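Local coordinates for amino acid adenylation domain-containing protein (Bacillus stratosphericus LAMA 585, PDB 6ULY) that probably selects a keto acid and activates it as an acyl adenylate, serving as the adenylation domain of a nonribosomal depsipeptide synthetase module, at residues 222-225 with 226-229; 194-197 with 198-202; 141-145 with 146-150. All coordinates share one frame; numbering follows the deposited sequence.

Contact 1: 222-225 with 226-229. With QA7 (5'-O-{(S)-hydroxy[(4-methyl-2-oxopentanoyl)oxy]phosphoryl}adenosine), chain C.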
loop_
_atom_site.group_PDB
_atom_site.type_symbol
_atom_site.label_atom_id
_atom_site.label_comp_id
_atom_site.label_asym_id
_atom_site.label_seq_id
_atom_site.Cartn_x
_atom_site.Cartn_y
_atom_site.Cartn_z
ATOM N N ASP A 222 -16.158 -5.695 -15.599
ATOM C CA ASP A 222 -15.408 -5.871 -14.364
ATOM C C ASP A 222 -15.287 -4.579 -13.567
ATOM O O ASP A 222 -14.788 -4.612 -12.438
ATOM C CB ASP A 222 -14.013 -6.423 -14.671
ATOM C CG ASP A 222 -13.223 -5.527 -15.605
ATOM O OD1 ASP A 222 -12.561 -4.584 -15.116
ATOM O OD2 ASP A 222 -13.269 -5.766 -16.832
ATOM N N HIS A 223 -15.708 -3.452 -14.135
ATOM C CA HIS A 223 -15.849 -2.204 -13.400
ATOM C C HIS A 223 -17.220 -2.179 -12.737
ATOM O O HIS A 223 -18.223 -2.580 -13.339
ATOM C CB HIS A 223 -15.683 -1.004 -14.338
ATOM C CG HIS A 223 -15.511 0.309 -13.633
ATOM N ND1 HIS A 223 -16.392 0.765 -12.675
ATOM C CD2 HIS A 223 -14.569 1.273 -13.768
ATOM C CE1 HIS A 223 -15.993 1.947 -12.239
ATOM N NE2 HIS A 223 -14.889 2.279 -12.887
ATOM N N ILE A 224 -17.259 -1.711 -11.487
ATOM C CA ILE A 224 -18.487 -1.788 -10.700
ATOM C C ILE A 224 -19.617 -1.032 -11.387
ATOM O O ILE A 224 -20.780 -1.451 -11.334
ATOM C CB ILE A 224 -18.235 -1.272 -9.266
ATOM C CG1 ILE A 224 -19.386 -1.679 -8.340
ATOM C CG2 ILE A 224 -18.042 0.243 -9.247
ATOM C CD1 ILE A 224 -19.318 -3.126 -7.897
ATOM N N GLY A 225 -19.301 0.084 -12.048
ATOM C CA GLY A 225 -20.320 0.801 -12.799
ATOM C C GLY A 225 -20.808 0.037 -14.014
ATOM O O GLY A 225 -21.941 0.240 -14.467
ATOM N N GLY A 226 -19.975 -0.844 -14.562
ATOM C CA GLY A 226 -20.421 -1.663 -15.671
ATOM C C GLY A 226 -21.347 -2.779 -15.227
ATOM O O GLY A 226 -22.366 -3.047 -15.870
ATOM N N ILE A 227 -21.015 -3.436 -14.117
ATOM C CA ILE A 227 -21.793 -4.597 -13.705
ATOM C C ILE A 227 -23.045 -4.169 -12.950
ATOM O O ILE A 227 -24.140 -4.680 -13.210
ATOM C CB ILE A 227 -20.920 -5.566 -12.883
ATOM C CG1 ILE A 227 -21.739 -6.779 -12.428
ATOM C CG2 ILE A 227 -20.279 -4.867 -11.674
ATOM C CD1 ILE A 227 -22.348 -7.588 -13.575
ATOM N N VAL A 228 -22.924 -3.204 -12.036
ATOM C CA VAL A 228 -24.050 -2.822 -11.192
ATOM C C VAL A 228 -24.777 -1.620 -11.779
ATOM O O VAL A 228 -25.960 -1.708 -12.123
ATOM C CB VAL A 228 -23.601 -2.520 -9.749
ATOM C CG1 VAL A 228 -24.805 -2.135 -8.885
ATOM C CG2 VAL A 228 -22.872 -3.712 -9.154
ATOM N N MET A 229 -24.080 -0.486 -11.891
ATOM C CA MET A 229 -24.765 0.755 -12.237
ATOM C C MET A 229 -25.521 0.640 -13.555
ATOM O O MET A 229 -26.514 1.347 -13.761
ATOM C CB MET A 229 -23.772 1.913 -12.306
ATOM C CG MET A 229 -24.430 3.258 -12.559
ATOM S SD MET A 229 -23.274 4.644 -12.537
ATOM C CE MET A 229 -22.250 4.268 -13.958
HETATM C C01 QA7 C . -19.969 6.287 -10.622
HETATM C C02 QA7 C . -19.156 5.066 -10.834
HETATM C C03 QA7 C . -20.025 3.842 -10.751
HETATM C C04 QA7 C . -18.016 5.185 -9.873
HETATM C C05 QA7 C . -17.566 3.949 -9.161
HETATM C C06 QA7 C . -16.119 3.580 -9.184
HETATM C C10 QA7 C . -13.743 4.352 -6.773
HETATM C C11 QA7 C . -12.968 5.481 -6.641
HETATM C C12 QA7 C . -13.600 6.430 -5.538
HETATM C C13 QA7 C . -13.249 7.553 -5.875
HETATM C C14 QA7 C . -13.055 7.535 -7.510
HETATM C C16 QA7 C . -15.224 7.687 -8.481
HETATM C C18 QA7 C . -15.401 9.779 -8.851
HETATM C C19 QA7 C . -15.741 11.085 -9.190
HETATM C C21 QA7 C . -13.780 11.809 -8.411
HETATM C C23 QA7 C . -14.213 9.569 -8.292
HETATM N N15 QA7 C . -14.123 8.249 -8.084
HETATM N N17 QA7 C . -16.017 8.604 -8.952
HETATM N N20 QA7 C . -14.920 12.048 -8.950
HETATM N N22 QA7 C . -13.410 10.624 -8.084
HETATM N N24 QA7 C . -16.989 11.336 -9.770
HETATM O O07 QA7 C . -15.624 2.552 -8.463
HETATM O O09 QA7 C . -13.224 3.466 -7.693
HETATM O O25 QA7 C . -13.049 6.332 -7.868
HETATM O O26 QA7 C . -11.953 7.974 -5.405
HETATM O O27 QA7 C . -13.268 6.117 -4.105
HETATM O O28 QA7 C . -13.611 1.494 -9.216
HETATM O O29 QA7 C . -14.096 1.348 -7.041
HETATM O O30 QA7 C . -15.428 4.191 -9.830
HETATM O O31 QA7 C . -18.318 3.332 -8.577
HETATM P P08 QA7 C . -14.107 2.238 -8.120
#
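His223 meets Gly226 and Ile227 through its carbonyl, from the N-cap position of helix 224-237. Its O takes the backbone bond of Ile227 N at 3.0 Å, with a C=O...N angle of 165°, and a weak, bent bond from Gly226 N, so two donors of the first turn converge on one acceptor. The imidazole completes the cap. With CG anti to the backbone N (chi1 -167°) the ring folds back beside its own carbonyl carbon, where ND1 receives Gly225 N at 3.1 Å with an N-H...N angle of 158°. This bond restricts rotation of the ring while CE1 lies 3.3 Å from O30, the acyl carbonyl oxygen of the bound adenylate, which sits at the ring edge near its plane. Ile224 follows and is shared between helix and ligand. Its O accepts Val228 N at 2.9 Å and, weakly, Met229 N at 3.5 Å; this doubled acceptance accords with the wider pi-type turn at 226-229. On the side chain the two branches divide the work: CD1 runs alongside Val228, 3.8 Å from its CG2, whereas CG2 lies 3.2 Å from the keto oxygen O31 of the ligand. Gly225 brings bare backbone to the pocket, its CA 3.7 Å from C03, a methyl of the branched acyl tail. Met229, bent at its last torsion, comes to that same methyl with SD and CE. The capped first turn therefore forms one wall of the keto acyl pocket. The helix itself connects strands 214-217 and 240-243 in a beta-alpha-beta unit; its Ile224 and Val228 touch strands 173-178 and 338-342, Val228 also rests on helix 193-207, and the His223 ring meets Trp269 edge-to-face.

Contact 2: 194-197 with 198-202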
loop_
_atom_site.group_PDB
_atom_site.type_symbol
_atom_site.label_atom_id
_atom_site.label_comp_id
_atom_site.label_asym_id
_atom_site.label_seq_id
_atom_site.Cartn_x
_atom_site.Cartn_y
_atom_site.Cartn_z
ATOM N N ARG A 194 -28.224 -8.291 -1.357
ATOM C CA ARG A 194 -28.884 -7.168 -0.699
ATOM C C ARG A 194 -28.152 -5.860 -0.965
ATOM O O ARG A 194 -28.775 -4.846 -1.300
ATOM C CB ARG A 194 -28.981 -7.433 0.805
ATOM C CG ARG A 194 -29.874 -6.451 1.550
ATOM C CD ARG A 194 -29.816 -6.641 3.059
ATOM N NE ARG A 194 -30.212 -7.983 3.480
ATOM C CZ ARG A 194 -31.471 -8.397 3.597
ATOM N NH1 ARG A 194 -32.478 -7.580 3.314
ATOM N NH2 ARG A 194 -31.725 -9.637 3.994
ATOM N N SER A 195 -26.826 -5.855 -0.812
ATOM C CA SER A 195 -26.078 -4.613 -0.995
ATOM C C SER A 195 -26.128 -4.150 -2.444
ATOM O O SER A 195 -26.298 -2.955 -2.715
ATOM C CB SER A 195 -24.632 -4.790 -0.530
ATOM O OG SER A 195 -24.003 -5.903 -1.145
ATOM N N VAL A 196 -25.992 -5.077 -3.392
ATOM C CA VAL A 196 -26.066 -4.704 -4.802
ATOM C C VAL A 196 -27.461 -4.194 -5.141
ATOM O O VAL A 196 -27.621 -3.097 -5.690
ATOM C CB VAL A 196 -25.661 -5.896 -5.686
ATOM C CG1 VAL A 196 -25.895 -5.580 -7.143
ATOM C CG2 VAL A 196 -24.195 -6.256 -5.433
ATOM N N LEU A 197 -28.494 -4.967 -4.795
ATOM C CA LEU A 197 -29.853 -4.565 -5.139
ATOM C C LEU A 197 -30.240 -3.254 -4.476
ATOM O O LEU A 197 -31.034 -2.487 -5.035
ATOM C CB LEU A 197 -30.842 -5.657 -4.746
ATOM C CG LEU A 197 -30.888 -6.869 -5.676
ATOM C CD1 LEU A 197 -31.774 -7.948 -5.078
ATOM C CD2 LEU A 197 -31.383 -6.467 -7.050
ATOM N N ALA A 198 -29.699 -2.979 -3.288
ATOM C CA ALA A 198 -29.977 -1.708 -2.631
ATOM C C ALA A 198 -29.436 -0.544 -3.448
ATOM O O ALA A 198 -30.088 0.501 -3.564
ATOM C CB ALA A 198 -29.374 -1.700 -1.225
ATOM N N ASN A 199 -28.238 -0.701 -4.012
ATOM C CA ASN A 199 -27.711 0.323 -4.905
ATOM C C ASN A 199 -28.535 0.405 -6.184
ATOM O O ASN A 199 -28.847 1.502 -6.662
ATOM C CB ASN A 199 -26.249 0.032 -5.235
ATOM C CG ASN A 199 -25.624 1.110 -6.090
ATOM O OD1 ASN A 199 -25.928 1.234 -7.275
ATOM N ND2 ASN A 199 -24.749 1.902 -5.492
ATOM N N VAL A 200 -28.900 -0.745 -6.748
ATOM C CA VAL A 200 -29.716 -0.749 -7.957
ATOM C C VAL A 200 -31.024 -0.007 -7.709
ATOM O O VAL A 200 -31.414 0.878 -8.478
ATOM C CB VAL A 200 -29.967 -2.192 -8.426
ATOM C CG1 VAL A 200 -31.155 -2.247 -9.363
ATOM C CG2 VAL A 200 -28.722 -2.757 -9.101
ATOM N N LYS A 201 -31.716 -0.352 -6.618
ATOM C CA LYS A 201 -33.009 0.266 -6.342
ATOM C C LYS A 201 -32.856 1.746 -6.034
ATOM O O LYS A 201 -33.666 2.565 -6.478
ATOM C CB LYS A 201 -33.696 -0.468 -5.194
ATOM C CG LYS A 201 -34.046 -1.906 -5.541
ATOM C CD LYS A 201 -34.571 -2.683 -4.347
ATOM C CE LYS A 201 -34.972 -4.091 -4.760
ATOM N NZ LYS A 201 -35.418 -4.918 -3.613
ATOM N N GLY A 202 -31.822 2.116 -5.278
ATOM C CA GLY A 202 -31.557 3.527 -5.065
ATOM C C GLY A 202 -31.235 4.250 -6.358
ATOM O O GLY A 202 -31.716 5.360 -6.598
#
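Lys201 lies one turn beyond Leu197 in the alpha-helix 193-207, and its aliphatic chain folds back along the carbonyl of that residue. The backbone bond comes first: Lys201 N donates to Leu197 O at 2.7 Å with an N-H...O angle of 165°. From there CB stands 3.3 Å from the same oxygen. Because CG is anti to the carbonyl carbon and beside the backbone N (chi1 -65°), the next atom turns toward the preceding turn of the helix, and CG reaches Leu197 O at 3.1 Å, a close fit. CD is already leaving, at 3.6 Å from that oxygen. The chain is extended beyond CG, so CE merely grazes Leu197, 4.4 Å from its CB. NZ then ends beyond the helix among three backbone oxygens, hydrogen-bonded to Val11, Gln13 and Ala15; these grip the ammonium group and tie the helix to the N-terminal part of the chain. The other pairs repeat the i to i+4 pattern, and Val196 CG1 and Val200 CG2 make a loose apolar contact. Val200 N bonds to Val196 O in a straight geometry (165° at the hydrogen), and Asn199 N reaches Ser195 O in a longer bond of 3.2 Å. Asn199 turns its amide away from the helix into the protein, where ND2 bonds to Ala339 O, with its side chain about 7 Å from the bound adenylate, while Arg194 forms a salt bridge with Asp171. Val196 packs on strand 173-178 and Leu232 of helix 224-237, and Leu197 packs on Leu18 and Val21 of helix 18-26. Within the helix, the smallest side chain sits close to the backbone one turn earlier, the methyl CB of Ala198 lying 3.2 Å from Arg194 O.

Contact 3: 141-145 with 146-150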
loop_
_atom_site.group_PDB
_atom_site.type_symbol
_atom_site.label_atom_id
_atom_site.label_comp_id
_atom_site.label_asym_id
_atom_site.label_seq_id
_atom_site.Cartn_x
_atom_site.Cartn_y
_atom_site.Cartn_z
ATOM N N PHE A 141 2.340 -22.315 -16.326
ATOM C CA PHE A 141 3.795 -22.240 -16.351
ATOM C C PHE A 141 4.298 -20.973 -15.671
ATOM O O PHE A 141 5.313 -21.006 -14.968
ATOM C CB PHE A 141 4.301 -22.304 -17.794
ATOM C CG PHE A 141 4.081 -23.636 -18.462
ATOM C CD1 PHE A 141 5.110 -24.562 -18.550
ATOM C CD2 PHE A 141 2.846 -23.962 -19.006
ATOM C CE1 PHE A 141 4.915 -25.784 -19.168
ATOM C CE2 PHE A 141 2.644 -25.184 -19.623
ATOM C CZ PHE A 141 3.678 -26.096 -19.704
ATOM N N LEU A 142 3.602 -19.848 -15.866
ATOM C CA LEU A 142 4.031 -18.599 -15.245
ATOM C C LEU A 142 4.001 -18.694 -13.724
ATOM O O LEU A 142 4.890 -18.171 -13.042
ATOM C CB LEU A 142 3.146 -17.443 -15.712
ATOM C CG LEU A 142 3.567 -16.669 -16.963
ATOM C CD1 LEU A 142 2.608 -15.512 -17.214
ATOM C CD2 LEU A 142 4.991 -16.156 -16.831
ATOM N N TRP A 143 2.983 -19.349 -13.177
ATOM C CA TRP A 143 2.808 -19.466 -11.736
ATOM C C TRP A 143 3.418 -20.739 -11.168
ATOM O O TRP A 143 3.337 -20.956 -9.954
ATOM C CB TRP A 143 1.315 -19.408 -11.391
ATOM C CG TRP A 143 0.658 -18.117 -11.786
ATOM C CD1 TRP A 143 1.280 -16.977 -12.204
ATOM C CD2 TRP A 143 -0.750 -17.834 -11.801
ATOM N NE1 TRP A 143 0.352 -16.003 -12.477
ATOM C CE2 TRP A 143 -0.902 -16.504 -12.241
ATOM C CE3 TRP A 143 -1.892 -18.576 -11.488
ATOM C CZ2 TRP A 143 -2.151 -15.897 -12.368
ATOM C CZ3 TRP A 143 -3.133 -17.973 -11.622
ATOM C CH2 TRP A 143 -3.251 -16.646 -12.056
ATOM N N HIS A 144 4.019 -21.579 -12.009
ATOM C CA HIS A 144 4.649 -22.824 -11.575
ATOM C C HIS A 144 3.717 -23.608 -10.653
ATOM O O HIS A 144 4.045 -23.938 -9.513
ATOM C CB HIS A 144 5.991 -22.535 -10.900
ATOM C CG HIS A 144 6.967 -21.830 -11.788
ATOM N ND1 HIS A 144 7.785 -22.498 -12.672
ATOM C CD2 HIS A 144 7.245 -20.513 -11.939
ATOM C CE1 HIS A 144 8.531 -21.624 -13.324
ATOM N NE2 HIS A 144 8.222 -20.413 -12.898
ATOM N N THR A 145 2.532 -23.904 -11.181
ATOM C CA THR A 145 1.471 -24.527 -10.407
ATOM C C THR A 145 0.828 -25.644 -11.213
ATOM O O THR A 145 0.721 -25.569 -12.440
ATOM C CB THR A 145 0.397 -23.510 -10.000
ATOM O OG1 THR A 145 -0.656 -24.179 -9.298
ATOM C CG2 THR A 145 -0.179 -22.816 -11.228
ATOM N N ASP A 146 0.404 -26.684 -10.500
ATOM C CA ASP A 146 -0.386 -27.768 -11.064
ATOM C C ASP A 146 -1.850 -27.672 -10.663
ATOM O O ASP A 146 -2.629 -28.583 -10.957
ATOM C CB ASP A 146 0.187 -29.116 -10.623
ATOM C CG ASP A 146 1.670 -29.246 -10.919
ATOM O OD1 ASP A 146 2.092 -28.874 -12.037
ATOM O OD2 ASP A 146 2.414 -29.712 -10.031
ATOM N N GLN A 147 -2.238 -26.587 -9.994
ATOM C CA GLN A 147 -3.588 -26.400 -9.484
ATOM C C GLN A 147 -4.441 -25.516 -10.380
ATOM O O GLN A 147 -5.574 -25.190 -10.008
ATOM C CB GLN A 147 -3.534 -25.793 -8.080
ATOM C CG GLN A 147 -2.895 -26.689 -7.035
ATOM C CD GLN A 147 -3.800 -27.832 -6.621
ATOM O OE1 GLN A 147 -4.459 -27.771 -5.583
ATOM N NE2 GLN A 147 -3.837 -28.883 -7.433
ATOM N N LEU A 148 -3.927 -25.112 -11.535
ATOM C CA LEU A 148 -4.686 -24.262 -12.441
ATOM C C LEU A 148 -5.742 -25.088 -13.166
ATOM O O LEU A 148 -5.461 -26.190 -13.649
ATOM C CB LEU A 148 -3.754 -23.589 -13.448
ATOM C CG LEU A 148 -4.389 -22.466 -14.272
ATOM C CD1 LEU A 148 -4.766 -21.299 -13.375
ATOM C CD2 LEU A 148 -3.458 -22.007 -15.382
ATOM N N ARG A 149 -6.960 -24.552 -13.229
ATOM C CA ARG A 149 -8.072 -25.184 -13.928
ATOM C C ARG A 149 -8.792 -24.120 -14.740
ATOM O O ARG A 149 -9.191 -23.086 -14.193
ATOM C CB ARG A 149 -9.044 -25.853 -12.950
ATOM C CG ARG A 149 -8.513 -27.130 -12.321
ATOM C CD ARG A 149 -9.410 -27.589 -11.180
ATOM N NE ARG A 149 -8.918 -28.805 -10.536
ATOM C CZ ARG A 149 -9.429 -29.326 -9.425
ATOM N NH1 ARG A 149 -10.453 -28.739 -8.818
ATOM N NH2 ARG A 149 -8.914 -30.437 -8.914
ATOM N N VAL A 150 -8.952 -24.372 -16.038
ATOM C CA VAL A 150 -9.557 -23.416 -16.955
ATOM C C VAL A 150 -10.659 -24.110 -17.745
ATOM O O VAL A 150 -10.615 -25.322 -17.978
ATOM C CB VAL A 150 -8.511 -22.804 -17.913
ATOM C CG1 VAL A 150 -9.066 -21.554 -18.584
ATOM C CG2 VAL A 150 -7.218 -22.497 -17.166
#
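The indole of Trp143 receives Leu148 obliquely: CD1 of the leucine approaches CZ3 at 4.1 Å, and the two side chains cross at about a right angle. The second flat group, the imidazole of His144, has the carbonyl oxygen Phe141 O above one face, 3.5 Å from the plane and over its centre. The two residues lie at the Schellman motif that ends helix 139-142. His144 is the residue that breaks the helical path, and its positive phi turns the chain out of the last turn; one of the closing bonds, from His144 N to Phe141 O, is weak. Beyond this end the chain makes an ST turn. Thr145 OG1 accepts Gln147 N at 3.0 Å with an N-H...O angle of 164°, a nearly straight bond that closes the bend over Asp146. The hydroxyl is placed for it by a first torsion of 177°, which sets OG1 opposite the backbone N and beside the carbonyl carbon. The oxygen is also brushed by the carbon chain of the next residue but one, Gln147 CB lying 3.5 Å away. The Trp143 ring also packs on helix 109-120, where it meets His115 edge-to-face and Trp118 with planes at about 40°, and Leu148 touches Ile126 of strand 125-128. His144 NE2 is hydrogen-bonded to Gln398 NE2 of the second subunit. The contact thus joins a helix end to strand 150-152, an outermost strand of its mixed sheet, largely at the protein surface. The methyl of Thr145 adds a loose apolar touch, CG2 standing 4.3 Å from Leu148 CB.

How the contacts relate
From the N terminus the chain meets contact 3 first, then contact 2, then contact 1. Contact 3 closes a short turn after a helix, while contacts 2 and 1 are successive turns within helices 193-207 and 224-237; the three follow in series without nesting or crossing. Contact 3 turns the end of helix 139-142 toward strand 150-152, its centre about 29 Å from that of contact 1 and about 36 Å from that of contact 2. The later pair do touch: Val228 CG1 packs on Val196 CG1 at 4.0 Å, so their helices lie against each other. Contact 1 links them to the adenylate pocket, while contact 3 stands apart, at the surface, touching the second subunit.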